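Local coordinates for protein Dok-7 (Mus musculus, PDB 3ML4) that binds the receptor tyrosine kinase MuSK as a homodimeric adaptor, probably activates it from inside the muscle cell, and so drives neuromuscular synapse formation, at residues M5-L10 with V29-S34; G13-R18 with L93-H98; T126-G131 with G180-V185. All blocks are in the same frame, centred on the assembly; numbering follows the deposited sequence.

Contact 1: M5-L10 with V29-S34; sequences MTEAAL and VLRKPS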
loop_
_atom_site.group_PDB
_atom_site.type_symbol
_atom_site.label_atom_id
_atom_site.label_comp_id
_atom_site.label_asym_id
_atom_site.label_seq_id
_atom_site.Cartn_x
_atom_site.Cartn_y
_atom_site.Cartn_z
HETATM N N MSE B 5 -6.559 -23.518 8.907
HETATM C CA MSE B 5 -5.542 -22.639 8.263
HETATM C C MSE B 5 -5.020 -21.604 9.254
HETATM O O MSE B 5 -5.792 -20.976 9.981
HETATM C CB MSE B 5 -6.124 -21.944 7.031
HETATM C CG MSE B 5 -5.121 -21.068 6.288
HETATM SE SE MSE B 5 -5.950 -19.995 4.888
HETATM C CE MSE B 5 -6.143 -21.378 3.518
ATOM N N THR B 6 -3.704 -21.427 9.261
ATOM C CA THR B 6 -3.053 -20.580 10.251
ATOM C C THR B 6 -2.749 -19.192 9.701
ATOM O O THR B 6 -2.472 -19.028 8.507
ATOM C CB THR B 6 -1.763 -21.233 10.787
ATOM O OG1 THR B 6 -0.995 -21.748 9.695
ATOM C CG2 THR B 6 -2.102 -22.380 11.743
ATOM N N GLU B 7 -2.813 -18.200 10.587
ATOM C CA GLU B 7 -2.519 -16.819 10.240
ATOM C C GLU B 7 -1.030 -16.638 9.974
ATOM O O GLU B 7 -0.194 -16.975 10.813
ATOM C CB GLU B 7 -2.966 -15.893 11.364
ATOM C CG GLU B 7 -3.190 -14.466 10.923
ATOM C CD GLU B 7 -4.111 -13.713 11.851
ATOM O OE1 GLU B 7 -4.797 -14.361 12.671
ATOM O OE2 GLU B 7 -4.154 -12.468 11.758
ATOM N N ALA B 8 -0.714 -16.106 8.798
ATOM C CA ALA B 8 0.668 -15.937 8.367
ATOM C C ALA B 8 1.353 -14.780 9.077
ATOM O O ALA B 8 0.698 -13.906 9.640
ATOM C CB ALA B 8 0.734 -15.744 6.858
ATOM N N ALA B 9 2.679 -14.796 9.044
ATOM C CA ALA B 9 3.495 -13.739 9.612
ATOM C C ALA B 9 4.616 -13.426 8.637
ATOM O O ALA B 9 5.081 -14.321 7.932
ATOM C CB ALA B 9 4.065 -14.190 10.939
ATOM N N LEU B 10 5.042 -12.166 8.570
ATOM C CA LEU B 10 6.276 -11.867 7.835
ATOM C C LEU B 10 7.489 -12.236 8.691
ATOM O O LEU B 10 8.479 -12.743 8.173
ATOM C CB LEU B 10 6.330 -10.430 7.287
ATOM C CG LEU B 10 6.417 -9.166 8.141
ATOM C CD1 LEU B 10 7.834 -8.891 8.584
ATOM C CD2 LEU B 10 5.919 -7.989 7.329
ATOM N N VAL B 29 4.197 -11.737 16.777
ATOM C CA VAL B 29 3.881 -11.950 15.367
ATOM C C VAL B 29 3.699 -10.600 14.668
ATOM O O VAL B 29 2.860 -9.785 15.072
ATOM C CB VAL B 29 2.606 -12.832 15.197
ATOM C CG1 VAL B 29 2.042 -12.740 13.779
ATOM C CG2 VAL B 29 2.903 -14.278 15.560
ATOM N N LEU B 30 4.497 -10.367 13.629
ATOM C CA LEU B 30 4.332 -9.187 12.786
ATOM C C LEU B 30 3.856 -9.577 11.406
ATOM O O LEU B 30 4.426 -10.466 10.769
ATOM C CB LEU B 30 5.631 -8.384 12.680
ATOM C CG LEU B 30 6.009 -7.536 13.897
ATOM C CD1 LEU B 30 7.346 -6.855 13.670
ATOM C CD2 LEU B 30 4.921 -6.504 14.245
ATOM N N ARG B 31 2.795 -8.912 10.959
ATOM C CA ARG B 31 2.281 -9.094 9.602
ATOM C C ARG B 31 1.614 -7.831 9.071
ATOM O O ARG B 31 1.111 -7.010 9.841
ATOM C CB ARG B 31 1.329 -10.301 9.520
ATOM C CG ARG B 31 -0.082 -10.117 10.092
ATOM C CD ARG B 31 -0.886 -11.366 9.759
ATOM N NE ARG B 31 -2.317 -11.315 10.057
ATOM C CZ ARG B 31 -3.241 -10.816 9.238
ATOM N NH1 ARG B 31 -2.889 -10.269 8.084
ATOM N NH2 ARG B 31 -4.522 -10.845 9.583
ATOM N N LYS B 32 1.634 -7.682 7.749
ATOM C CA LYS B 32 0.909 -6.613 7.069
ATOM C C LYS B 32 -0.589 -6.914 7.125
ATOM O O LYS B 32 -1.002 -8.018 6.769
ATOM C CB LYS B 32 1.375 -6.501 5.615
ATOM C CG LYS B 32 2.793 -5.961 5.452
ATOM C CD LYS B 32 3.385 -6.300 4.087
ATOM C CE LYS B 32 3.091 -5.233 3.031
ATOM N NZ LYS B 32 1.712 -5.315 2.485
ATOM N N PRO B 33 -1.402 -5.940 7.592
ATOM C CA PRO B 33 -2.866 -6.074 7.699
ATOM C C PRO B 33 -3.537 -6.321 6.353
ATOM O O PRO B 33 -4.591 -6.954 6.295
ATOM C CB PRO B 33 -3.311 -4.709 8.248
ATOM C CG PRO B 33 -2.099 -4.140 8.893
ATOM C CD PRO B 33 -0.946 -4.619 8.068
ATOM N N SER B 34 -2.922 -5.813 5.289
ATOM C CA SER B 34 -3.414 -5.990 3.932
ATOM C C SER B 34 -2.236 -6.111 2.967
ATOM O O SER B 34 -1.124 -5.694 3.305
ATOM C CB SER B 34 -4.317 -4.822 3.540
ATOM O OG SER B 34 -3.617 -3.592 3.550
#
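A salt bridge joins Arg31 to Glu7, side-on through NE and NH2 of the arginine and both to OE2 of the glutamate. NH2 of Arg31 lies 2.7 Å from OE2 of Glu7. NE of Arg31 reaches that same OE2 of Glu7 at 2.8 Å, along the anti lone pair. OE2 sits at the edge of the guanidinium, in its plane, but the carboxylate plane is turned 64° away. NH2 meets OE2 from above the carboxylate plane. CG of Arg31 takes the crowded position between backbone N and carbonyl carbon (chi1 76°). From there the chain runs extended to NE and crosses Glu7 at about a right angle. Glu7 OE2 also forms a salt bridge to a basic side chain of the bound peptide, so two positive groups share this oxygen and probably favour the charged carboxylate.

Further along, Leu10 N donates to Leu30 O at 2.8 Å, in the carbonyl plane. Apolar packing is small. Ala9 CB rests on Val29 CG1 at 3.8 Å, and Leu10 CD2 comes across the Lys32 chain at CG.

Residues 5-10 cross the end of strand 24-31 at a steep angle, in the PH domain. Ala8 packs on Ile207 and Arg31 on Val204 of the second subunit. Within the sheet, Val29 touches Leu43 of strand 40-45, while Leu10 and Leu30 pack on Ile108 of helix 98-112.

Contact 2: G13-R18 with L93-H98; sequences GQVKLR and LGFDSH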
loop_
_atom_site.group_PDB
_atom_site.type_symbol
_atom_site.label_atom_id
_atom_site.label_comp_id
_atom_site.label_asym_id
_atom_site.label_seq_id
_atom_site.Cartn_x
_atom_site.Cartn_y
_atom_site.Cartn_z
ATOM N N GLY B 13 8.836 -14.580 16.417
ATOM C CA GLY B 13 9.891 -15.081 17.286
ATOM C C GLY B 13 9.798 -14.522 18.684
ATOM O O GLY B 13 8.847 -13.808 19.016
ATOM N N GLN B 14 10.785 -14.849 19.511
ATOM C CA GLN B 14 10.798 -14.366 20.887
ATOM C C GLN B 14 11.442 -12.986 20.942
ATOM O O GLN B 14 12.551 -12.780 20.446
ATOM C CB GLN B 14 11.486 -15.367 21.825
ATOM C CG GLN B 14 10.978 -15.324 23.279
ATOM C CD GLN B 14 9.534 -15.814 23.442
ATOM O OE1 GLN B 14 8.945 -16.387 22.522
ATOM N NE2 GLN B 14 8.966 -15.588 24.625
ATOM N N VAL B 15 10.712 -12.039 21.524
ATOM C CA VAL B 15 11.092 -10.631 21.527
ATOM C C VAL B 15 10.696 -10.036 22.866
ATOM O O VAL B 15 9.690 -10.437 23.456
ATOM C CB VAL B 15 10.357 -9.840 20.402
ATOM C CG1 VAL B 15 10.867 -8.407 20.313
ATOM C CG2 VAL B 15 10.503 -10.524 19.049
ATOM N N LYS B 16 11.493 -9.088 23.350
ATOM C CA LYS B 16 11.123 -8.282 24.513
ATOM C C LYS B 16 10.306 -7.037 24.103
ATOM O O LYS B 16 10.499 -6.486 23.019
ATOM C CB LYS B 16 12.371 -7.925 25.324
ATOM C CG LYS B 16 12.648 -8.904 26.478
ATOM C CD LYS B 16 14.098 -9.387 26.531
ATOM C CE LYS B 16 14.289 -10.645 25.682
ATOM N NZ LYS B 16 15.600 -11.320 25.918
ATOM N N LEU B 17 9.383 -6.616 24.966
ATOM C CA LEU B 17 8.477 -5.502 24.672
ATOM C C LEU B 17 8.303 -4.575 25.873
ATOM O O LEU B 17 8.631 -4.942 27.000
ATOM C CB LEU B 17 7.103 -6.024 24.226
ATOM C CG LEU B 17 7.007 -6.911 22.979
ATOM C CD1 LEU B 17 5.683 -7.655 22.949
ATOM C CD2 LEU B 17 7.210 -6.098 21.710
ATOM N N ARG B 18 7.780 -3.378 25.629
ATOM C CA ARG B 18 7.554 -2.411 26.702
ATOM C C ARG B 18 6.090 -2.014 26.845
ATOM O O ARG B 18 5.489 -2.228 27.901
ATOM C CB ARG B 18 8.441 -1.175 26.524
ATOM C CG ARG B 18 9.903 -1.456 26.820
ATOM C CD ARG B 18 10.683 -0.195 27.132
ATOM N NE ARG B 18 10.581 0.234 28.529
ATOM C CZ ARG B 18 11.272 -0.289 29.542
ATOM N NH1 ARG B 18 12.113 -1.296 29.348
ATOM N NH2 ARG B 18 11.109 0.196 30.765
ATOM N N LEU B 93 11.714 -2.937 19.983
ATOM C CA LEU B 93 11.746 -4.393 20.039
ATOM C C LEU B 93 13.070 -4.865 20.630
ATOM O O LEU B 93 14.122 -4.307 20.326
ATOM C CB LEU B 93 11.558 -4.995 18.643
ATOM C CG LEU B 93 10.292 -4.702 17.828
ATOM C CD1 LEU B 93 10.295 -5.515 16.536
ATOM C CD2 LEU B 93 9.035 -4.991 18.617
ATOM N N GLY B 94 13.007 -5.897 21.468
ATOM C CA GLY B 94 14.187 -6.410 22.151
ATOM C C GLY B 94 14.565 -7.811 21.723
ATOM O O GLY B 94 13.782 -8.749 21.868
ATOM N N PHE B 95 15.779 -7.946 21.203
ATOM C CA PHE B 95 16.287 -9.225 20.743
ATOM C C PHE B 95 17.521 -9.612 21.530
ATOM O O PHE B 95 18.222 -8.753 22.062
ATOM C CB PHE B 95 16.646 -9.160 19.260
ATOM C CG PHE B 95 15.526 -8.698 18.391
ATOM C CD1 PHE B 95 15.363 -7.346 18.110
ATOM C CD2 PHE B 95 14.630 -9.611 17.848
ATOM C CE1 PHE B 95 14.327 -6.910 17.305
ATOM C CE2 PHE B 95 13.588 -9.185 17.036
ATOM C CZ PHE B 95 13.437 -7.827 16.762
ATOM N N ASP B 96 17.777 -10.913 21.587
ATOM C CA ASP B 96 18.982 -11.447 22.204
ATOM C C ASP B 96 20.123 -11.312 21.207
ATOM O O ASP B 96 21.034 -10.506 21.391
ATOM C CB ASP B 96 18.780 -12.922 22.562
ATOM C CG ASP B 96 17.315 -13.284 22.743
ATOM O OD1 ASP B 96 16.535 -12.430 23.231
ATOM O OD2 ASP B 96 16.937 -14.424 22.391
ATOM N N SER B 97 20.037 -12.095 20.138
ATOM C CA SER B 97 21.082 -12.177 19.133
ATOM C C SER B 97 21.075 -10.996 18.175
ATOM O O SER B 97 20.016 -10.477 17.817
ATOM C CB SER B 97 20.950 -13.487 18.350
ATOM O OG SER B 97 19.590 -13.789 18.085
ATOM N N HIS B 98 22.276 -10.584 17.773
ATOM C CA HIS B 98 22.472 -9.574 16.738
ATOM C C HIS B 98 21.843 -9.991 15.403
ATOM O O HIS B 98 21.175 -9.188 14.755
ATOM C CB HIS B 98 23.970 -9.296 16.559
ATOM C CG HIS B 98 24.281 -8.247 15.535
ATOM N ND1 HIS B 98 24.675 -8.554 14.252
ATOM C CD2 HIS B 98 24.268 -6.896 15.609
ATOM C CE1 HIS B 98 24.890 -7.437 13.577
ATOM N NE2 HIS B 98 24.646 -6.417 14.377
HETATM O O HOH W 1 15.178 -12.451 20.539
#
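Lys16 leaves strand 11-17 with its CB beside the backbone of Gly94, 4.0 Å from Gly94 CA. Bends at chi2 and chi3 then turn the chain along the 93-98 segment. Lys16 CE comes within 3.8 Å of Asp96 OD1. At the tip, Lys16 NZ makes a salt bridge to Asp96 OD1 at 3.1 Å. The ammonium meets this oxygen from above the carboxylate plane, and the two side chains cross at about a right angle.

The backbones are joined by a single antiparallel bridge, the hydrogen-bonded pair Lys16 and Gly94. Lys16 N donates to Gly94 O at 2.7 Å, nearly straight at 170° and on a lone pair. Gly94 N returns a more bent bond to Lys16 O, from above the carbonyl plane. This bridge links strand 11-17 to strand 90-94, the first and last strands of the PH-domain sheet, and so closes it into the barrel of the PH fold. Gly94, without a side chain, lies close against Lys16 CB.

Toward the barrel interior, Val15 CG1 lies over one face of the Phe95 ring, and Val15 CG2 touches Phe95 CE2 at 3.9 Å. Leu17 and Leu93 run side by side and meet CD2 to CD2. Trp104 of helix 98-112 packs against Val15 and Leu93, and it meets Phe95 edge-to-face. A water accepts from Asp96 N and donates to Gln14 O at 2.6 Å.

Contact 3: T126-G131 with G180-V185; sequences TKLESG and GYWAGV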
loop_
_atom_site.group_PDB
_atom_site.type_symbol
_atom_site.label_atom_id
_atom_site.label_comp_id
_atom_site.label_asym_id
_atom_site.label_seq_id
_atom_site.Cartn_x
_atom_site.Cartn_y
_atom_site.Cartn_z
ATOM N N THR B 126 18.733 26.269 9.877
ATOM C CA THR B 126 17.328 26.096 9.530
ATOM C C THR B 126 16.452 25.897 10.773
ATOM O O THR B 126 16.933 26.020 11.894
ATOM C CB THR B 126 17.143 24.900 8.564
ATOM O OG1 THR B 126 17.257 23.668 9.287
ATOM C CG2 THR B 126 18.181 24.937 7.438
ATOM N N LYS B 127 15.169 25.602 10.555
ATOM C CA LYS B 127 14.235 25.234 11.626
ATOM C C LYS B 127 14.636 23.923 12.318
ATOM O O LYS B 127 14.271 23.689 13.468
ATOM C CB LYS B 127 12.809 25.091 11.065
ATOM C CG LYS B 127 11.730 26.021 11.655
ATOM C CD LYS B 127 11.488 27.284 10.818
ATOM C CE LYS B 127 12.245 28.490 11.385
ATOM N NZ LYS B 127 12.284 29.651 10.439
ATOM N N LEU B 128 15.378 23.074 11.606
ATOM C CA LEU B 128 15.795 21.763 12.112
ATOM C C LEU B 128 16.925 21.868 13.127
ATOM O O LEU B 128 17.858 22.658 12.961
ATOM C CB LEU B 128 16.258 20.852 10.965
ATOM C CG LEU B 128 15.362 20.510 9.770
ATOM C CD1 LEU B 128 16.190 19.830 8.700
ATOM C CD2 LEU B 128 14.192 19.625 10.172
ATOM N N GLU B 129 16.837 21.053 14.172
ATOM C CA GLU B 129 17.918 20.899 15.126
ATOM C C GLU B 129 19.138 20.316 14.425
ATOM O O GLU B 129 19.025 19.381 13.632
ATOM C CB GLU B 129 17.480 19.979 16.262
ATOM C CG GLU B 129 18.430 19.965 17.450
ATOM C CD GLU B 129 18.060 18.927 18.499
ATOM O OE1 GLU B 129 17.047 18.209 18.326
ATOM O OE2 GLU B 129 18.793 18.838 19.508
ATOM N N SER B 130 20.302 20.874 14.723
ATOM C CA SER B 130 21.550 20.398 14.140
ATOM C C SER B 130 22.130 19.196 14.897
ATOM O O SER B 130 21.702 18.892 16.016
ATOM C CB SER B 130 22.572 21.540 14.078
ATOM O OG SER B 130 22.868 22.042 15.366
ATOM N N GLY B 131 23.095 18.520 14.269
ATOM C CA GLY B 131 23.813 17.394 14.872
ATOM C C GLY B 131 23.483 16.061 14.221
ATOM O O GLY B 131 22.659 16.012 13.302
ATOM N N GLY B 180 4.062 23.753 4.295
ATOM C CA GLY B 180 3.999 24.999 5.058
ATOM C C GLY B 180 5.233 25.528 5.762
ATOM O O GLY B 180 5.983 26.323 5.189
ATOM N N TYR B 181 5.422 25.130 7.020
ATOM C CA TYR B 181 6.586 25.589 7.797
ATOM C C TYR B 181 7.778 24.659 7.680
ATOM O O TYR B 181 8.827 24.917 8.263
ATOM C CB TYR B 181 6.245 25.851 9.274
ATOM C CG TYR B 181 5.554 27.177 9.520
ATOM C CD1 TYR B 181 5.707 28.250 8.633
ATOM C CD2 TYR B 181 4.766 27.368 10.650
ATOM C CE1 TYR B 181 5.069 29.469 8.860
ATOM C CE2 TYR B 181 4.129 28.580 10.887
ATOM C CZ TYR B 181 4.284 29.623 9.993
ATOM O OH TYR B 181 3.647 30.815 10.243
ATOM N N TRP B 182 7.607 23.576 6.930
ATOM C CA TRP B 182 8.734 22.743 6.550
ATOM C C TRP B 182 9.294 23.122 5.177
ATOM O O TRP B 182 10.212 22.472 4.673
ATOM C CB TRP B 182 8.379 21.256 6.629
ATOM C CG TRP B 182 8.448 20.714 8.029
ATOM C CD1 TRP B 182 7.560 19.863 8.628
ATOM C CD2 TRP B 182 9.455 20.997 9.013
ATOM N NE1 TRP B 182 7.953 19.594 9.916
ATOM C CE2 TRP B 182 9.109 20.280 10.181
ATOM C CE3 TRP B 182 10.614 21.785 9.020
ATOM C CZ2 TRP B 182 9.878 20.331 11.346
ATOM C CZ3 TRP B 182 11.379 21.832 10.174
ATOM C CH2 TRP B 182 11.009 21.104 11.323
ATOM N N ALA B 183 8.749 24.185 4.587
ATOM C CA ALA B 183 9.250 24.708 3.320
ATOM C C ALA B 183 10.669 25.246 3.485
ATOM O O ALA B 183 11.067 25.644 4.584
ATOM C CB ALA B 183 8.330 25.788 2.789
ATOM N N GLY B 184 11.433 25.235 2.396
ATOM C CA GLY B 184 12.770 25.819 2.391
ATOM C C GLY B 184 13.871 24.834 2.054
ATOM O O GLY B 184 13.607 23.703 1.652
ATOM N N VAL B 185 15.112 25.277 2.248
ATOM C CA VAL B 185 16.297 24.540 1.829
ATOM C C VAL B 185 17.033 23.958 3.043
ATOM O O VAL B 185 17.276 24.658 4.023
ATOM C CB VAL B 185 17.235 25.450 0.994
ATOM C CG1 VAL B 185 18.349 24.640 0.349
ATOM C CG2 VAL B 185 16.440 26.201 -0.077
#
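Apolar packing carries this contact, and Trp182 is at its centre. The six-membered end of the indole does the touching. Trp182 CZ3 lies 3.6 Å from Leu128 CD2, and Trp182 CH2 is nearly as near to the same methyl. Leu128 and the indole cross obliquely. CG of Leu128 is anti to the carbonyl carbon (chi1 -57°), and chi2 then brings CD2 toward the ring. Lys127 adds its first methylene: Lys127 CB is 3.7 Å from Trp182 CZ3. The rest of the lysine chain bends at chi2 and chi3 and leads its amine away from the ring. The two residues of the loop thus meet one corner of the indole together.

A smaller touch lies nearby, where the Thr126 methyl CG2 approaches the backbone oxygen Val185 O at 3.5 Å.

No hydrogen bond joins the two segments. Within the loop, Thr126 OG1 accepts from Leu128 N at 3.0 Å. OG1 occupies the crowded position between backbone N and carbonyl carbon (chi1 76°), which lets it reach Leu128 N.

On the other segment, Trp182 O accepts from Trp156 NE1, and the two indoles also meet with their planes at about 50°. Thr126 and Leu128 both rest on Phe186 of strand 184-189. The bond inside residues 126-128 is that of an ST turn. This ST turn, in the loop between strands 115-122 and 133-138 of the IRS-type PTB domain, packs against the residues leading into strand 184-189.

In the fold
Contacts 1 and 2 belong to the PH domain, and contact 3 to the PTB domain. Contacts 1 and 2 lie about 18 Å apart between centres and alternate along the chain. Residues 5-10 lead almost directly into 13-18, and strands 11-17 and 24-31 are neighbours in one sheet. Contact 3 is on the opposite side of the chain's centre, with its centre about 38 Å from that of contact 1 and about 35 Å from that of contact 2. The nearest atoms of contacts 2 and 3 are about 21 Å apart. Of the three, contact 1 is the one touched by the second subunit, and the bound peptide, from the MuSK juxtamembrane region, reaches it too.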